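PDB 6Z34: CymD, which probably carries monoaromatic hydrocarbons across the outer membrane of Pseudomonas putida, as a FadL-family channel working by lateral diffusion during biodegradation. Local coordinates for residues G213-W218 and G247-N252; G269-H274 and I312-K317; A355-A360 and T379-G384; F397-G402 and S424-S429. All coordinates share one frame; numbering follows the deposited sequence.

Interaction 1 of 4, residues G213-W218 and G247-N252; sequences GGVDSW and GDLSGN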
loop_
_atom_site.group_PDB
_atom_site.type_symbol
_atom_site.label_atom_id
_atom_site.label_comp_id
_atom_site.label_asym_id
_atom_site.label_seq_id
_atom_site.Cartn_x
_atom_site.Cartn_y
_atom_site.Cartn_z
ATOM N N GLY A 213 -1.974 -22.356 -2.662
ATOM C CA GLY A 213 -1.196 -21.658 -3.670
ATOM C C GLY A 213 -1.001 -20.191 -3.329
ATOM O O GLY A 213 -1.878 -19.530 -2.774
ATOM N N GLY A 214 0.169 -19.677 -3.674
ATOM C CA GLY A 214 0.591 -18.356 -3.261
ATOM C C GLY A 214 1.777 -18.422 -2.314
ATOM O O GLY A 214 2.250 -19.491 -1.922
ATOM N N VAL A 215 2.296 -17.239 -1.985
ATOM C CA VAL A 215 3.429 -17.138 -1.076
ATOM C C VAL A 215 3.168 -15.976 -0.136
ATOM O O VAL A 215 2.335 -15.102 -0.399
ATOM C CB VAL A 215 4.785 -16.967 -1.806
ATOM C CG1 VAL A 215 5.148 -18.253 -2.659
ATOM C CG2 VAL A 215 4.791 -15.722 -2.666
ATOM N N ASP A 216 3.887 -15.985 0.979
ATOM C CA ASP A 216 3.613 -15.049 2.052
ATOM C C ASP A 216 4.817 -15.008 2.968
ATOM O O ASP A 216 5.653 -15.917 2.959
ATOM C CB ASP A 216 2.390 -15.471 2.846
ATOM C CG ASP A 216 2.708 -16.579 3.817
ATOM O OD1 ASP A 216 2.956 -17.708 3.355
ATOM O OD2 ASP A 216 2.716 -16.335 5.039
ATOM N N SER A 217 4.835 -13.983 3.823
ATOM C CA SER A 217 5.988 -13.655 4.643
ATOM C C SER A 217 5.605 -12.571 5.647
ATOM O O SER A 217 4.852 -11.652 5.312
ATOM C CB SER A 217 7.128 -13.158 3.754
ATOM O OG SER A 217 8.292 -12.924 4.498
ATOM N N TRP A 218 6.119 -12.704 6.867
ATOM C CA TRP A 218 6.121 -11.665 7.872
ATOM C C TRP A 218 7.374 -10.825 7.706
ATOM O O TRP A 218 8.429 -11.327 7.323
ATOM C CB TRP A 218 6.064 -12.276 9.277
ATOM C CG TRP A 218 4.677 -12.703 9.633
ATOM C CD1 TRP A 218 4.160 -13.962 9.565
ATOM C CD2 TRP A 218 3.608 -11.850 10.048
ATOM N NE1 TRP A 218 2.832 -13.950 9.932
ATOM C CE2 TRP A 218 2.474 -12.663 10.244
ATOM C CE3 TRP A 218 3.505 -10.479 10.297
ATOM C CZ2 TRP A 218 1.251 -12.148 10.686
ATOM C CZ3 TRP A 218 2.288 -9.968 10.723
ATOM C CH2 TRP A 218 1.178 -10.799 10.913
ATOM N N GLY A 247 11.320 -9.941 3.619
ATOM C CA GLY A 247 11.920 -11.264 3.715
ATOM C C GLY A 247 11.294 -12.291 2.772
ATOM O O GLY A 247 10.328 -12.032 2.055
ATOM N N ASP A 248 11.867 -13.497 2.805
ATOM C CA ASP A 248 11.581 -14.519 1.797
ATOM C C ASP A 248 10.120 -14.970 1.846
ATOM O O ASP A 248 9.677 -15.564 2.833
ATOM C CB ASP A 248 12.500 -15.722 1.994
ATOM C CG ASP A 248 13.964 -15.374 1.849
ATOM O OD1 ASP A 248 14.288 -14.403 1.134
ATOM O OD2 ASP A 248 14.795 -16.087 2.453
ATOM N N LEU A 249 9.387 -14.732 0.760
ATOM C CA LEU A 249 8.016 -15.213 0.615
ATOM C C LEU A 249 8.022 -16.653 0.100
ATOM O O LEU A 249 8.571 -16.932 -0.974
ATOM C CB LEU A 249 7.220 -14.305 -0.326
ATOM C CG LEU A 249 7.054 -12.847 0.139
ATOM C CD1 LEU A 249 8.221 -11.975 -0.284
ATOM C CD2 LEU A 249 5.746 -12.248 -0.348
ATOM N N SER A 250 7.408 -17.566 0.859
ATOM C CA SER A 250 7.381 -18.976 0.495
ATOM C C SER A 250 5.946 -19.487 0.460
ATOM O O SER A 250 5.034 -18.898 1.047
ATOM C CB SER A 250 8.219 -19.837 1.452
ATOM O OG SER A 250 7.919 -19.554 2.800
ATOM N N GLY A 251 5.761 -20.594 -0.254
ATOM C CA GLY A 251 4.439 -21.158 -0.473
ATOM C C GLY A 251 4.475 -22.181 -1.604
ATOM O O GLY A 251 5.509 -22.784 -1.879
ATOM N N ASN A 252 3.320 -22.352 -2.248
ATOM C CA ASN A 252 3.110 -23.383 -3.254
ATOM C C ASN A 252 2.727 -22.760 -4.584
ATOM O O ASN A 252 2.138 -21.676 -4.639
ATOM C CB ASN A 252 2.011 -24.364 -2.838
ATOM C CG ASN A 252 2.330 -25.058 -1.552
ATOM O OD1 ASN A 252 3.494 -25.333 -1.259
ATOM N ND2 ASN A 252 1.304 -25.337 -0.761
#

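Interaction 2 of 4, residues G269-H274 and I312-K317; sequences GELKLH and IEVNFK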
loop_
_atom_site.group_PDB
_atom_site.type_symbol
_atom_site.label_atom_id
_atom_site.label_comp_id
_atom_site.label_asym_id
_atom_site.label_seq_id
_atom_site.Cartn_x
_atom_site.Cartn_y
_atom_site.Cartn_z
ATOM N N GLY A 269 4.703 -27.965 -6.612
ATOM C CA GLY A 269 5.873 -27.843 -5.770
ATOM C C GLY A 269 5.857 -26.554 -4.979
ATOM O O GLY A 269 4.842 -25.857 -4.892
ATOM N N GLU A 270 7.013 -26.263 -4.397
ATOM C CA GLU A 270 7.200 -25.099 -3.552
ATOM C C GLU A 270 7.726 -23.930 -4.376
ATOM O O GLU A 270 8.501 -24.101 -5.320
ATOM C CB GLU A 270 8.158 -25.425 -2.403
ATOM C CG GLU A 270 9.643 -25.411 -2.781
ATOM C CD GLU A 270 10.548 -24.914 -1.653
ATOM O OE1 GLU A 270 10.680 -25.631 -0.636
ATOM O OE2 GLU A 270 11.130 -23.814 -1.792
ATOM N N LEU A 271 7.283 -22.734 -4.014
ATOM C CA LEU A 271 7.740 -21.498 -4.630
ATOM C C LEU A 271 8.288 -20.570 -3.556
ATOM O O LEU A 271 7.722 -20.464 -2.461
ATOM C CB LEU A 271 6.612 -20.790 -5.392
ATOM C CG LEU A 271 7.035 -19.551 -6.180
ATOM C CD1 LEU A 271 7.847 -19.958 -7.413
ATOM C CD2 LEU A 271 5.827 -18.706 -6.577
ATOM N N LYS A 272 9.380 -19.890 -3.882
ATOM C CA LYS A 272 9.989 -18.919 -2.992
ATOM C C LYS A 272 10.273 -17.651 -3.782
ATOM O O LYS A 272 10.892 -17.709 -4.848
ATOM C CB LYS A 272 11.270 -19.489 -2.374
ATOM C CG LYS A 272 12.132 -18.467 -1.682
ATOM C CD LYS A 272 13.589 -18.898 -1.657
ATOM C CE LYS A 272 14.489 -17.769 -1.201
ATOM N NZ LYS A 272 14.911 -16.935 -2.351
ATOM N N LEU A 273 9.781 -16.513 -3.293
ATOM C CA LEU A 273 10.212 -15.217 -3.805
ATOM C C LEU A 273 11.263 -14.663 -2.856
ATOM O O LEU A 273 11.182 -14.866 -1.640
ATOM C CB LEU A 273 9.057 -14.227 -3.935
ATOM C CG LEU A 273 8.034 -14.560 -5.009
ATOM C CD1 LEU A 273 7.338 -13.296 -5.452
ATOM C CD2 LEU A 273 8.694 -15.277 -6.181
ATOM N N HIS A 274 12.256 -13.967 -3.403
ATOM C CA HIS A 274 13.420 -13.675 -2.580
ATOM C C HIS A 274 13.431 -12.249 -2.039
ATOM O O HIS A 274 13.029 -12.005 -0.893
ATOM C CB HIS A 274 14.698 -13.940 -3.369
ATOM C CG HIS A 274 15.928 -14.008 -2.518
ATOM N ND1 HIS A 274 17.064 -14.685 -2.906
ATOM C CD2 HIS A 274 16.199 -13.490 -1.296
ATOM C CE1 HIS A 274 17.983 -14.577 -1.962
ATOM N NE2 HIS A 274 17.485 -13.851 -0.978
ATOM N N ILE A 312 15.743 -9.703 -7.758
ATOM C CA ILE A 312 14.421 -10.230 -7.428
ATOM C C ILE A 312 14.244 -11.653 -7.969
ATOM O O ILE A 312 13.751 -11.873 -9.081
ATOM C CB ILE A 312 13.338 -9.244 -7.911
ATOM C CG1 ILE A 312 11.943 -9.695 -7.514
ATOM C CG2 ILE A 312 13.447 -8.969 -9.380
ATOM C CD1 ILE A 312 11.117 -8.524 -6.970
ATOM N N GLU A 313 14.654 -12.633 -7.166
ATOM C CA GLU A 313 14.718 -14.022 -7.588
ATOM C C GLU A 313 13.388 -14.737 -7.388
ATOM O O GLU A 313 12.624 -14.441 -6.465
ATOM C CB GLU A 313 15.803 -14.773 -6.816
ATOM C CG GLU A 313 17.228 -14.392 -7.173
ATOM C CD GLU A 313 18.255 -15.010 -6.227
ATOM O OE1 GLU A 313 17.946 -16.043 -5.591
ATOM O OE2 GLU A 313 19.372 -14.453 -6.109
ATOM N N VAL A 314 13.135 -15.712 -8.262
ATOM C CA VAL A 314 11.939 -16.546 -8.236
ATOM C C VAL A 314 12.392 -17.984 -8.425
ATOM O O VAL A 314 12.935 -18.328 -9.484
ATOM C CB VAL A 314 10.935 -16.153 -9.332
ATOM C CG1 VAL A 314 9.705 -17.050 -9.264
ATOM C CG2 VAL A 314 10.557 -14.660 -9.215
ATOM N N ASN A 315 12.202 -18.815 -7.399
ATOM C CA ASN A 315 12.638 -20.204 -7.428
ATOM C C ASN A 315 11.454 -21.130 -7.191
ATOM O O ASN A 315 10.671 -20.928 -6.256
ATOM C CB ASN A 315 13.732 -20.476 -6.383
ATOM C CG ASN A 315 14.857 -19.463 -6.440
ATOM O OD1 ASN A 315 15.029 -18.773 -7.447
ATOM N ND2 ASN A 315 15.646 -19.387 -5.377
ATOM N N PHE A 316 11.324 -22.136 -8.050
ATOM C CA PHE A 316 10.304 -23.167 -7.935
ATOM C C PHE A 316 11.012 -24.509 -7.836
ATOM O O PHE A 316 11.955 -24.772 -8.587
ATOM C CB PHE A 316 9.352 -23.126 -9.141
ATOM C CG PHE A 316 8.552 -24.389 -9.349
ATOM C CD1 PHE A 316 7.272 -24.515 -8.816
ATOM C CD2 PHE A 316 9.070 -25.443 -10.109
ATOM C CE1 PHE A 316 6.525 -25.673 -9.018
ATOM C CE2 PHE A 316 8.338 -26.606 -10.318
ATOM C CZ PHE A 316 7.069 -26.728 -9.775
ATOM N N LYS A 317 10.578 -25.346 -6.900
ATOM C CA LYS A 317 11.184 -26.655 -6.693
ATOM C C LYS A 317 10.072 -27.691 -6.724
ATOM O O LYS A 317 9.130 -27.619 -5.927
ATOM C CB LYS A 317 11.981 -26.717 -5.379
ATOM C CG LYS A 317 11.879 -28.053 -4.646
ATOM C CD LYS A 317 12.926 -28.196 -3.547
ATOM C CE LYS A 317 12.573 -29.348 -2.635
ATOM N NZ LYS A 317 11.331 -28.974 -1.894
#

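Interaction 3 of 4, residues A355-A360 and T379-G384; sequences AGVHYA and TSLSGG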
loop_
_atom_site.group_PDB
_atom_site.type_symbol
_atom_site.label_atom_id
_atom_site.label_comp_id
_atom_site.label_asym_id
_atom_site.label_seq_id
_atom_site.Cartn_x
_atom_site.Cartn_y
_atom_site.Cartn_z
ATOM N N ALA A 355 -12.415 18.091 0.175
ATOM C CA ALA A 355 -12.126 17.888 -1.244
ATOM C C ALA A 355 -10.616 17.928 -1.437
ATOM O O ALA A 355 -9.906 18.565 -0.657
ATOM C CB ALA A 355 -12.806 18.934 -2.132
ATOM N N GLY A 356 -10.129 17.239 -2.468
ATOM C CA GLY A 356 -8.692 17.153 -2.651
ATOM C C GLY A 356 -8.287 16.803 -4.063
ATOM O O GLY A 356 -9.089 16.306 -4.861
ATOM N N VAL A 357 -7.012 17.064 -4.358
ATOM C CA VAL A 357 -6.395 16.724 -5.628
ATOM C C VAL A 357 -5.096 15.990 -5.343
ATOM O O VAL A 357 -4.338 16.364 -4.442
ATOM C CB VAL A 357 -6.127 17.974 -6.490
ATOM C CG1 VAL A 357 -5.463 17.584 -7.789
ATOM C CG2 VAL A 357 -7.414 18.702 -6.775
ATOM N N HIS A 358 -4.823 14.966 -6.139
ATOM C CA HIS A 358 -3.659 14.119 -5.964
ATOM C C HIS A 358 -2.936 13.994 -7.303
ATOM O O HIS A 358 -3.581 13.794 -8.338
ATOM C CB HIS A 358 -4.121 12.770 -5.427
ATOM C CG HIS A 358 -3.033 11.769 -5.272
ATOM N ND1 HIS A 358 -2.753 10.822 -6.232
ATOM C CD2 HIS A 358 -2.153 11.564 -4.267
ATOM C CE1 HIS A 358 -1.745 10.075 -5.823
ATOM N NE2 HIS A 358 -1.369 10.499 -4.631
ATOM N N TYR A 359 -1.607 14.134 -7.292
ATOM C CA TYR A 359 -0.807 14.086 -8.519
ATOM C C TYR A 359 0.490 13.340 -8.237
ATOM O O TYR A 359 1.324 13.801 -7.446
ATOM C CB TYR A 359 -0.514 15.488 -9.053
ATOM C CG TYR A 359 0.379 15.541 -10.287
ATOM C CD1 TYR A 359 1.771 15.480 -10.177
ATOM C CD2 TYR A 359 -0.165 15.675 -11.555
ATOM C CE1 TYR A 359 2.582 15.543 -11.290
ATOM C CE2 TYR A 359 0.644 15.733 -12.675
ATOM C CZ TYR A 359 2.010 15.664 -12.535
ATOM O OH TYR A 359 2.801 15.717 -13.656
ATOM N N ALA A 360 0.669 12.204 -8.903
ATOM C CA ALA A 360 1.845 11.360 -8.754
ATOM C C ALA A 360 2.571 11.256 -10.092
ATOM O O ALA A 360 1.941 11.116 -11.145
ATOM C CB ALA A 360 1.459 9.975 -8.253
ATOM N N THR A 379 -3.316 11.195 -11.946
ATOM C CA THR A 379 -4.025 12.248 -11.237
ATOM C C THR A 379 -5.275 11.666 -10.590
ATOM O O THR A 379 -5.893 10.739 -11.124
ATOM C CB THR A 379 -4.426 13.389 -12.167
ATOM O OG1 THR A 379 -5.308 12.885 -13.176
ATOM C CG2 THR A 379 -3.189 14.021 -12.842
ATOM N N SER A 380 -5.646 12.201 -9.430
ATOM C CA SER A 380 -6.882 11.761 -8.806
ATOM C C SER A 380 -7.553 12.941 -8.125
ATOM O O SER A 380 -6.880 13.828 -7.596
ATOM C CB SER A 380 -6.635 10.625 -7.810
ATOM O OG SER A 380 -6.455 11.119 -6.503
ATOM N N LEU A 381 -8.881 12.958 -8.193
ATOM C CA LEU A 381 -9.724 13.939 -7.528
ATOM C C LEU A 381 -10.512 13.239 -6.423
ATOM O O LEU A 381 -10.959 12.101 -6.601
ATOM C CB LEU A 381 -10.693 14.592 -8.511
ATOM C CG LEU A 381 -10.207 15.671 -9.483
ATOM C CD1 LEU A 381 -9.653 16.871 -8.736
ATOM C CD2 LEU A 381 -9.176 15.126 -10.471
ATOM N N SER A 382 -10.702 13.919 -5.291
ATOM C CA SER A 382 -11.360 13.306 -4.144
ATOM C C SER A 382 -12.329 14.274 -3.471
ATOM O O SER A 382 -12.209 15.502 -3.574
ATOM C CB SER A 382 -10.340 12.807 -3.118
ATOM O OG SER A 382 -9.473 13.850 -2.715
ATOM N N GLY A 383 -13.304 13.684 -2.775
ATOM C CA GLY A 383 -14.216 14.412 -1.916
ATOM C C GLY A 383 -14.629 13.528 -0.759
ATOM O O GLY A 383 -14.411 12.312 -0.766
ATOM N N GLY A 384 -15.240 14.149 0.241
ATOM C CA GLY A 384 -15.688 13.398 1.400
ATOM C C GLY A 384 -16.416 14.284 2.392
ATOM O O GLY A 384 -16.524 15.509 2.227
#

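Interaction 4 of 4, residues F397-G402 and S424-S429; sequences FSLAYG and SQIVTS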
loop_
_atom_site.group_PDB
_atom_site.type_symbol
_atom_site.label_atom_id
_atom_site.label_comp_id
_atom_site.label_asym_id
_atom_site.label_seq_id
_atom_site.Cartn_x
_atom_site.Cartn_y
_atom_site.Cartn_z
ATOM N N PHE A 397 -16.431 9.544 5.414
ATOM C CA PHE A 397 -16.669 8.916 4.126
ATOM C C PHE A 397 -15.897 9.641 3.039
ATOM O O PHE A 397 -15.803 10.867 3.039
ATOM C CB PHE A 397 -18.150 8.902 3.756
ATOM C CG PHE A 397 -18.412 8.429 2.355
ATOM C CD1 PHE A 397 -18.512 7.079 2.080
ATOM C CD2 PHE A 397 -18.554 9.333 1.314
ATOM C CE1 PHE A 397 -18.755 6.636 0.792
ATOM C CE2 PHE A 397 -18.791 8.894 0.020
ATOM C CZ PHE A 397 -18.894 7.546 -0.238
ATOM N N SER A 398 -15.414 8.868 2.069
ATOM C CA SER A 398 -14.459 9.360 1.086
ATOM C C SER A 398 -14.700 8.683 -0.259
ATOM O O SER A 398 -14.958 7.478 -0.319
ATOM C CB SER A 398 -13.035 9.079 1.558
ATOM O OG SER A 398 -12.117 9.964 0.978
ATOM N N LEU A 399 -14.587 9.462 -1.329
ATOM C CA LEU A 399 -14.632 8.960 -2.693
ATOM C C LEU A 399 -13.493 9.582 -3.493
ATOM O O LEU A 399 -13.324 10.806 -3.483
ATOM C CB LEU A 399 -15.974 9.272 -3.343
ATOM C CG LEU A 399 -16.258 8.480 -4.611
ATOM C CD1 LEU A 399 -16.625 7.046 -4.267
ATOM C CD2 LEU A 399 -17.366 9.153 -5.398
ATOM N N ALA A 400 -12.720 8.747 -4.189
ATOM C CA ALA A 400 -11.590 9.230 -4.974
ATOM C C ALA A 400 -11.588 8.575 -6.347
ATOM O O ALA A 400 -11.666 7.347 -6.452
ATOM C CB ALA A 400 -10.261 8.954 -4.260
ATOM N N TYR A 401 -11.486 9.389 -7.391
ATOM C CA TYR A 401 -11.423 8.921 -8.771
ATOM C C TYR A 401 -10.029 9.201 -9.308
ATOM O O TYR A 401 -9.620 10.360 -9.375
ATOM C CB TYR A 401 -12.483 9.611 -9.634
ATOM C CG TYR A 401 -12.760 8.956 -10.984
ATOM C CD1 TYR A 401 -11.730 8.439 -11.774
ATOM C CD2 TYR A 401 -14.056 8.871 -11.477
ATOM C CE1 TYR A 401 -11.987 7.859 -13.008
ATOM C CE2 TYR A 401 -14.323 8.288 -12.712
ATOM C CZ TYR A 401 -13.285 7.786 -13.469
ATOM O OH TYR A 401 -13.559 7.209 -14.690
ATOM N N GLY A 402 -9.312 8.146 -9.695
ATOM C CA GLY A 402 -8.000 8.279 -10.303
ATOM C C GLY A 402 -7.943 7.792 -11.742
ATOM O O GLY A 402 -8.766 6.974 -12.168
ATOM N N SER A 424 -8.827 3.518 -14.930
ATOM C CA SER A 424 -9.770 4.253 -14.098
ATOM C C SER A 424 -9.990 3.507 -12.783
ATOM O O SER A 424 -10.149 2.282 -12.765
ATOM C CB SER A 424 -11.100 4.448 -14.839
ATOM O OG SER A 424 -12.132 4.860 -13.964
ATOM N N GLN A 425 -9.999 4.242 -11.676
ATOM C CA GLN A 425 -10.064 3.587 -10.380
ATOM C C GLN A 425 -10.830 4.451 -9.390
ATOM O O GLN A 425 -10.567 5.653 -9.270
ATOM C CB GLN A 425 -8.658 3.296 -9.861
ATOM C CG GLN A 425 -8.635 2.656 -8.507
ATOM C CD GLN A 425 -7.231 2.512 -7.970
ATOM O OE1 GLN A 425 -6.761 3.345 -7.183
ATOM N NE2 GLN A 425 -6.547 1.448 -8.388
ATOM N N ILE A 426 -11.769 3.825 -8.680
ATOM C CA ILE A 426 -12.615 4.494 -7.701
ATOM C C ILE A 426 -12.390 3.833 -6.351
ATOM O O ILE A 426 -12.583 2.618 -6.203
ATOM C CB ILE A 426 -14.097 4.434 -8.096
ATOM C CG1 ILE A 426 -14.337 5.238 -9.373
ATOM C CG2 ILE A 426 -14.967 4.934 -6.962
ATOM C CD1 ILE A 426 -15.791 5.360 -9.758
ATOM N N VAL A 427 -11.995 4.630 -5.366
ATOM C CA VAL A 427 -11.727 4.157 -4.017
ATOM C C VAL A 427 -12.765 4.800 -3.108
ATOM O O VAL A 427 -12.767 6.027 -2.921
ATOM C CB VAL A 427 -10.306 4.508 -3.558
ATOM C CG1 VAL A 427 -10.071 4.018 -2.135
ATOM C CG2 VAL A 427 -9.289 3.920 -4.503
ATOM N N THR A 428 -13.652 3.981 -2.559
ATOM C CA THR A 428 -14.626 4.418 -1.579
ATOM C C THR A 428 -14.098 4.080 -0.193
ATOM O O THR A 428 -13.715 2.934 0.067
ATOM C CB THR A 428 -15.973 3.737 -1.803
ATOM O OG1 THR A 428 -16.470 4.085 -3.093
ATOM C CG2 THR A 428 -16.972 4.203 -0.763
ATOM N N SER A 429 -14.094 5.067 0.695
ATOM C CA SER A 429 -13.511 4.914 2.019
ATOM C C SER A 429 -14.517 5.359 3.070
ATOM O O SER A 429 -15.094 6.450 2.979
ATOM C CB SER A 429 -12.219 5.719 2.143
ATOM O OG SER A 429 -11.432 5.280 3.233
HETATM O O HOH W 1 -11.496 7.461 -0.837
#

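Interaction 1 of 4, residues G213-W218 and G247-N252
Gly214 and Asn252, and two residues further along Asp216 and Ser250, each trade a pair of backbone hydrogen bonds across the antiparallel strands of the long hairpin 198-229 and 234-259. Gly214 N gives its hydrogen to Asn252 O at 3.0 Å, and Asp216 N gives its own to Ser250 O at 3.1 Å; the return bonds run from Asn252 N to Gly214 O and from Ser250 N to Asp216 O. Between these pairs sits Gly251, a residue with no side chain, and Gly214 O rests on its CA at 3.1 Å. Val215 CG1 lies 3.4 Å from Gly251 N, while Val215 CG2 meets Leu249 CB at 3.7 Å, the two side chains crossing at about a right angle.

The side-chain oxygens look elsewhere for partners. Asp216 OD2 accepts from Trp161 NE1 on strand 151-171; Asp216 OD1 is 3.3 Å from Ser250 O, but both are acceptors. Ser217 OG, anti to its backbone N (chi1 -176°), bonds to Val246 O, and Ser217 CB packs on Leu249 CG at 3.6 Å. The chemistry thus divides: main-chain bonds and apolar packing on Leu249 join the segments, whereas the Asp216 carboxylate and Ser217 hydroxyl bond to neighbours beyond them.

Interaction 2 of 4, residues G269-H274 and I312-K317
Leu271 and Leu273 lie against Val314 and Phe316 along one side of a regular antiparallel beta ladder, which joins strand 265-273 to strand 313-318 in this FadL-family protein. The ladder illustrates how one backbone scaffold can carry two unlike faces. The backbone bonds alternate through the Glu270-Lys317 and Lys272-Asn315 pairs, and Asn315 N points almost straight at Lys272 O, with an angle of 177° at the hydrogen.

The apolar face is the close-packed one. Leu271 CG stands anti to its backbone N (chi1 -174°), and Leu271 CD1 reaches both Val314 CG1 and Phe316 CB at 3.9 Å, while also lying 3.2 Å from Asn315 O. Alongside it, Leu273 CD2 meets Val314 CG2 at 3.6 Å. Leu203 of strand 198-229 touches both Leu271 and Val314, so this side is packed from beyond the pair as well.

The polar face is looser and partly exposed. Glu270 OE1 and Lys317 NZ form only a long salt bridge of 3.6 Å, although the chains behind them touch, with Glu270 CG 3.7 Å from Lys317 CB. Lys272 CE lies over one face of the His274 ring, offset toward the rim. Nearby, Glu313 OE2 is close to Asp311 OD1, a like-charge pairing that may raise the proton affinity of one carboxylate. At this end His274 ND1 donates to Glu313 OE1 at 3.1 Å: the oxygen lies in the ring plane, yet the nitrogen stands 79° out of the carboxylate plane.

Interaction 3 of 4, residues A355-A360 and T379-G384
His358 and Ser380, like Gly356 and Ser382, form reciprocal backbone hydrogen bonds between strands 351-362 and 378-388, neighbouring antiparallel staves of the beta-barrel wall. His358 N to Ser380 O and Ser380 N to His358 O both measure 2.8 Å; the other pair differs in geometry, with Gly356 N standing well above the carbonyl plane of Ser382 O.

Apolar contacts occupy the surface side. Val357 CG2 and Leu381 CD1 are pressed together at 3.5 Å, tight for two methyls, with their side chains alongside and pointing the same way. Thr379 CG2 reaches Tyr359 CD2 at 3.7 Å, and Ala355 shares this face.

Polar side chains gather on the reverse side. Ser380 OG touches His358 CB at 3.1 Å, while the His358 ring leads away toward Leu6 and Val338. Ser382 OG, set between its backbone N and carbonyl carbon (chi1 55°), lies 3.4 Å from CA of Gly356, where no side chain intervenes. Its bond to Gly356 O, 3.3 Å from Ser382 OG, is weak and unsettled, since Gln14 O and Gly15 O also attract the hydroxyl weakly; Gly17 N is another weak partner. With one proton among several acceptors, Ser382 probably links the wall to the N-terminal segment through shared, individually feeble bonds, whereas the backbone supplies the firm ones.

Interaction 4 of 4, residues F397-G402 and S424-S429
Residues Phe397-Gly402 and Ser424-Ser429 pair as antiparallel strands in the wall of the FadL-type beta-barrel, where strand 422-437 also pairs with strand 43-58, so that the last long strand of the chain meets the first. Backbone bonds recur at every second residue: Gly402 N reaches Gln425 O at 2.8 Å and is nearly straight (173°), and Val427 N meets Ala400 O at 2.9 Å.

On one face the side chains interlock. Phe397 CE1 touches Thr428 CG2 at 3.4 Å. In Leu399 a chi2 near 75° turns CD1 toward Thr428 OG1, 3.2 Å away, and it lies 3.8 Å from Ile426 CG2. Ile426 CG1 lies over one face of the Tyr401 ring, offset toward the rim, and the phenol oxygen Tyr401 OH makes a weak hydrogen bond of 2.8 Å with Ser424 OG.

The other face looks toward the N-terminal helix 10-15, whose Gln14 touches Ser398, Val427 and Ser429. Ser429 OG is held by Asp51 of strand 43-58. Ser398 OG hydrogen-bonds to Pro11 O; its weak bond to a water draws on the same proton, which the two acceptors can only share or take in turn. That water donates to Val427 O, 2.8 Å from the water oxygen.

The four contacts form two couples, each a run of neighbouring strands. Interactions 1 and 2 have centres 9 Å apart and are joined by a probable backbone bond from Leu271 N to Gly251 O, 2.8 Å long; strands 234-259 and 265-273 make the step between them. Interactions 3 and 4 repeat the scheme, again with centres 9 Å apart, through Tyr401 N and Leu381 O at 2.9 Å. Between couples nothing touches: interactions 1 and 4 have nearest atoms about 20 Å apart and lie on opposite sides of the chain's centre. Helix 10-15 contributes to the inner side of both interactions 3 and 4, consistent with the N-terminal plug of FadL channels.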